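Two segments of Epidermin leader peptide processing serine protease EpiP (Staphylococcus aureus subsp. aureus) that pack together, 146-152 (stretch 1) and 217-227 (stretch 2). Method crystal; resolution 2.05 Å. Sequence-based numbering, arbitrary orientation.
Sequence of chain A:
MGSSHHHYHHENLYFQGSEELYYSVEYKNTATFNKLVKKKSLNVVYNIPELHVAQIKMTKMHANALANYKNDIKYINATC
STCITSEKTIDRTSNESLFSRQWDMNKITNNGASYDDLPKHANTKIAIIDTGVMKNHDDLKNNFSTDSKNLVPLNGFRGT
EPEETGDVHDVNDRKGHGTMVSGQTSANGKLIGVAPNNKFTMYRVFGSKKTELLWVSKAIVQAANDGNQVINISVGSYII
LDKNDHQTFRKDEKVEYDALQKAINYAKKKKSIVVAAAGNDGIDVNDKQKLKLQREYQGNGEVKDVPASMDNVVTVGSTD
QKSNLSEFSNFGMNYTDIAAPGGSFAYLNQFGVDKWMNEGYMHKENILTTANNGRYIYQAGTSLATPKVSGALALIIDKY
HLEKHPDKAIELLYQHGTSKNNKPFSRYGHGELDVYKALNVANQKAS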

ATOM      1  N   THR A 146       1.904  12.707 -14.751  1.00 33.74           N
ATOM      2  CA  THR A 146       2.871  13.697 -14.297  1.00 36.24           C
ATOM      3  C   THR A 146       2.457  14.375 -12.981  1.00 37.03           C
ATOM      4  O   THR A 146       3.180  15.203 -12.467  1.00 39.24           O
ATOM      5  CB  THR A 146       3.165  14.752 -15.361  1.00 37.12           C
ATOM      6  OG1 THR A 146       1.954  15.425 -15.717  1.00 39.31           O
ATOM      7  CG2 THR A 146       3.806  14.090 -16.602  1.00 35.81           C
ATOM      8  N   ASP A 147       1.296  14.020 -12.437  1.00 37.59           N
ATOM      9  CA  ASP A 147       0.872  14.537 -11.136  1.00 37.13           C
ATOM     10  C   ASP A 147       1.526  13.722 -10.015  1.00 34.28           C
ATOM     11  O   ASP A 147       1.312  13.982  -8.839  1.00 34.93           O
ATOM     12  CB  ASP A 147      -0.653  14.503 -11.012  1.00 38.04           C
ATOM     13  CG  ASP A 147      -1.333  15.454 -11.979  1.00 43.03           C
ATOM     14  OD1 ASP A 147      -0.686  16.449 -12.392  1.00 50.35           O
ATOM     15  OD2 ASP A 147      -2.515  15.222 -12.325  1.00 51.69           O
ATOM     16  N   SER A 148       2.328  12.731 -10.384  1.00 30.81           N
ATOM     17  CA  SER A 148       3.021  11.916  -9.400  1.00 28.80           C
ATOM     18  C   SER A 148       3.914  12.813  -8.537  1.00 29.90           C
ATOM     19  O   SER A 148       4.505  13.772  -9.037  1.00 31.97           O
ATOM     20  CB  SER A 148       3.830  10.838 -10.105  1.00 27.65           C
ATOM     21  OG  SER A 148       2.974   9.900 -10.741  1.00 24.18           O
ATOM     22  N   LYS A 149       3.998  12.524  -7.242  1.00 28.52           N
ATOM     23  CA  LYS A 149       4.783  13.365  -6.349  1.00 30.08           C
ATOM     24  C   LYS A 149       5.728  12.619  -5.415  1.00 29.37           C
ATOM     25  O   LYS A 149       5.512  11.463  -5.067  1.00 28.47           O
ATOM     26  CB  LYS A 149       3.844  14.237  -5.526  1.00 31.68           C
ATOM     27  CG  LYS A 149       2.965  15.134  -6.383  1.00 34.13           C
ATOM     28  CD  LYS A 149       1.977  15.915  -5.547  1.00 37.86           C
ATOM     29  CE  LYS A 149       1.058  16.797  -6.429  1.00 38.03           C
ATOM     30  NZ  LYS A 149       0.201  16.033  -7.410  1.00 32.89           N
ATOM     31  N   ASN A 150       6.790  13.315  -5.021  1.00 29.96           N
ATOM     32  CA  ASN A 150       7.774  12.798  -4.081  1.00 30.61           C
ATOM     33  C   ASN A 150       7.480  13.316  -2.684  1.00 29.60           C
ATOM     34  O   ASN A 150       7.433  14.509  -2.495  1.00 30.41           O
ATOM     35  CB  ASN A 150       9.169  13.284  -4.474  1.00 31.26           C
ATOM     36  CG  ASN A 150      10.251  12.844  -3.494  1.00 31.25           C
ATOM     37  OD1 ASN A 150      10.127  11.831  -2.825  1.00 33.45           O
ATOM     38  ND2 ASN A 150      11.327  13.601  -3.440  1.00 35.56           N
ATOM     39  N   LEU A 151       7.328  12.425  -1.710  1.00 29.25           N
ATOM     40  CA  LEU A 151       7.087  12.831  -0.308  1.00 30.15           C
ATOM     41  C   LEU A 151       8.340  12.670   0.569  1.00 30.52           C
ATOM     42  O   LEU A 151       8.310  12.982   1.764  1.00 31.45           O
ATOM     43  CB  LEU A 151       5.898  12.058   0.296  1.00 28.32           C
ATOM     44  CG  LEU A 151       4.501  12.542  -0.123  1.00 32.27           C
ATOM     45  CD1 LEU A 151       4.235  13.961   0.390  1.00 34.34           C
ATOM     46  CD2 LEU A 151       4.289  12.482  -1.645  1.00 32.90           C
ATOM     47  N   VAL A 152       9.430  12.169  -0.014  1.00 30.26           N
ATOM     48  CA  VAL A 152      10.679  12.002   0.726  1.00 30.75           C
ATOM     49  C   VAL A 152      11.278  13.403   0.922  1.00 31.72           C
ATOM     50  O   VAL A 152      11.448  14.155  -0.048  1.00 32.75           O
ATOM     51  CB  VAL A 152      11.661  11.085  -0.009  1.00 31.16           C
ATOM     52  CG1 VAL A 152      12.953  10.948   0.784  1.00 33.50           C
ATOM     53  CG2 VAL A 152      11.023   9.714  -0.273  1.00 28.96           C
ATOM     54  N   SER A 217       1.645   8.687   5.536  1.00 25.41           N
ATOM     55  CA  SER A 217       0.428   9.382   5.893  1.00 25.25           C
ATOM     56  C   SER A 217       0.248  10.615   5.036  1.00 25.07           C
ATOM     57  O   SER A 217      -0.836  10.861   4.538  1.00 25.84           O
ATOM     58  CB  SER A 217       0.421   9.741   7.373  1.00 27.03           C
ATOM     59  OG  SER A 217       0.470   8.558   8.156  1.00 29.73           O
ATOM     60  N   LYS A 218       1.317  11.374   4.827  1.00 25.42           N
ATOM     61  CA  LYS A 218       1.213  12.567   3.997  1.00 24.73           C
ATOM     62  C   LYS A 218       0.922  12.176   2.540  1.00 24.86           C
ATOM     63  O   LYS A 218       0.199  12.873   1.844  1.00 26.30           O
ATOM     64  CB  LYS A 218       2.462  13.415   4.110  1.00 24.41           C
ATOM     65  CG  LYS A 218       2.313  14.793   3.505  1.00 25.38           C
ATOM     66  CD  LYS A 218       3.568  15.618   3.709  1.00 29.24           C
ATOM     67  CE  LYS A 218       3.394  17.033   3.200  1.00 31.14           C
ATOM     68  NZ  LYS A 218       4.617  17.822   3.461  1.00 37.62           N
ATOM     69  N   ALA A 219       1.483  11.057   2.091  1.00 25.17           N
ATOM     70  CA  ALA A 219       1.240  10.566   0.735  1.00 25.07           C
ATOM     71  C   ALA A 219      -0.234  10.184   0.546  1.00 24.70           C
ATOM     72  O   ALA A 219      -0.816  10.430  -0.520  1.00 24.37           O
ATOM     73  CB  ALA A 219       2.191   9.374   0.386  1.00 23.03           C
ATOM     74  N   ILE A 220      -0.846   9.607   1.581  1.00 23.77           N
ATOM     75  CA  ILE A 220      -2.256   9.242   1.511  1.00 22.96           C
ATOM     76  C   ILE A 220      -3.105  10.506   1.390  1.00 24.01           C
ATOM     77  O   ILE A 220      -4.018  10.574   0.576  1.00 24.33           O
ATOM     78  CB  ILE A 220      -2.690   8.434   2.730  1.00 23.35           C
ATOM     79  CG1 ILE A 220      -1.965   7.085   2.721  1.00 21.79           C
ATOM     80  CG2 ILE A 220      -4.221   8.224   2.730  1.00 22.80           C
ATOM     81  CD1 ILE A 220      -2.246   6.263   3.910  1.00 25.49           C
ATOM     82  N   VAL A 221      -2.798  11.503   2.200  1.00 24.70           N
ATOM     83  CA  VAL A 221      -3.498  12.789   2.129  1.00 26.35           C
ATOM     84  C   VAL A 221      -3.294  13.458   0.758  1.00 27.85           C
ATOM     85  O   VAL A 221      -4.239  14.014   0.165  1.00 29.15           O
ATOM     86  CB  VAL A 221      -3.027  13.734   3.270  1.00 27.43           C
ATOM     87  CG1 VAL A 221      -3.534  15.141   3.054  1.00 26.90           C
ATOM     88  CG2 VAL A 221      -3.499  13.198   4.646  1.00 25.97           C
ATOM     89  N   GLN A 222      -2.073  13.414   0.252  1.00 28.09           N
ATOM     90  CA  GLN A 222      -1.786  14.031  -1.037  1.00 31.08           C
ATOM     91  C   GLN A 222      -2.579  13.351  -2.168  1.00 29.61           C
ATOM     92  O   GLN A 222      -3.170  14.030  -3.024  1.00 27.73           O
ATOM     93  CB  GLN A 222      -0.289  13.958  -1.347  1.00 32.40           C
ATOM     94  CG  GLN A 222       0.077  14.688  -2.608  1.00 38.09           C
ATOM     95  CD  GLN A 222      -0.185  16.169  -2.491  1.00 42.34           C
ATOM     96  OE1 GLN A 222       0.334  16.824  -1.589  1.00 47.09           O
ATOM     97  NE2 GLN A 222      -1.000  16.703  -3.391  1.00 39.69           N
ATOM     98  N   ALA A 223      -2.583  12.023  -2.149  1.00 26.42           N
ATOM     99  CA  ALA A 223      -3.284  11.209  -3.152  1.00 27.30           C
ATOM    100  C   ALA A 223      -4.778  11.522  -3.146  1.00 27.90           C
ATOM    101  O   ALA A 223      -5.391  11.678  -4.211  1.00 29.17           O
ATOM    102  CB  ALA A 223      -3.056   9.720  -2.898  1.00 23.13           C
ATOM    103  N   ALA A 224      -5.346  11.605  -1.949  1.00 27.27           N
ATOM    104  CA  ALA A 224      -6.751  11.920  -1.780  1.00 28.27           C
ATOM    105  C   ALA A 224      -7.035  13.345  -2.242  1.00 28.95           C
ATOM    106  O   ALA A 224      -8.072  13.603  -2.860  1.00 29.02           O
ATOM    107  CB  ALA A 224      -7.182  11.722  -0.331  1.00 27.23           C
ATOM    108  N   ASN A 225      -6.130  14.280  -1.952  1.00 30.47           N
ATOM    109  CA  ASN A 225      -6.327  15.665  -2.416  1.00 31.30           C
ATOM    110  C   ASN A 225      -6.208  15.792  -3.926  1.00 31.24           C
ATOM    111  O   ASN A 225      -6.822  16.672  -4.523  1.00 30.07           O
ATOM    112  CB  ASN A 225      -5.356  16.649  -1.744  1.00 32.67           C
ATOM    113  CG  ASN A 225      -5.729  16.952  -0.294  1.00 35.10           C
ATOM    114  OD1 ASN A 225      -6.854  16.685   0.143  1.00 37.65           O
ATOM    115  ND2 ASN A 225      -4.781  17.508   0.456  1.00 33.34           N
ATOM    116  N   ASP A 226      -5.384  14.944  -4.528  1.00 31.73           N
ATOM    117  CA  ASP A 226      -5.184  14.938  -5.980  1.00 33.11           C
ATOM    118  C   ASP A 226      -6.333  14.249  -6.748  1.00 32.62           C
ATOM    119  O   ASP A 226      -6.294  14.178  -7.965  1.00 33.66           O
ATOM    120  CB  ASP A 226      -3.842  14.282  -6.348  1.00 34.34           C
ATOM    121  CG  ASP A 226      -2.620  15.153  -6.000  1.00 36.39           C
ATOM    122  OD1 ASP A 226      -2.787  16.333  -5.629  1.00 39.56           O
ATOM    123  OD2 ASP A 226      -1.475  14.642  -6.121  1.00 39.27           O
ATOM    124  N   GLY A 227      -7.331  13.727  -6.040  1.00 32.44           N
ATOM    125  CA  GLY A 227      -8.490  13.119  -6.683  1.00 31.71           C
ATOM    126  C   GLY A 227      -8.340  11.675  -7.126  1.00 31.18           C
ATOM    127  O   GLY A 227      -9.125  11.200  -7.943  1.00 30.89           O
TER

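L151, K149 and Q222 account for most of the 273 Å² buried here, and they divide the contact into an apolar part and a polar part that includes a salt bridge. L151 contributes the largest share, 84 Å². Its CA lies 6.4 Å from the CA of A219, close enough for the branched side chain, with both chi angles in m, to rest on the helix: L151 CG is 3.9 Å from A219 CA and 4.0 Å from A219 CB, while L151 CD1 reaches K218 CG at 3.8 Å. These are van der Waals distances, and the lysine takes part through the aliphatic portion of its extended chain.

K149 points its CA-to-CB bond toward the helix and runs out through chi2 and chi3 both in t (176° and -178°) before chi4 turns to 62°. That final turn accompanies two hydrogen bonds: K149 NZ to D226 OD2 at 2.5 Å, a short salt bridge across the contact, and K149 NZ to D147 O at 2.7 Å within its own segment. The ammonium group thus ties D226, just past the last helical residue, to the backbone carbonyl of D147.

Q222 lies alongside this lysine, with its NE2 3.7 Å from K149 CE, a packing contact. The same Q222 NE2 donates to D226 OD1 at 2.9 Å (N-H...O angle 137°), so the two carboxylate oxygens of D226 have different partners.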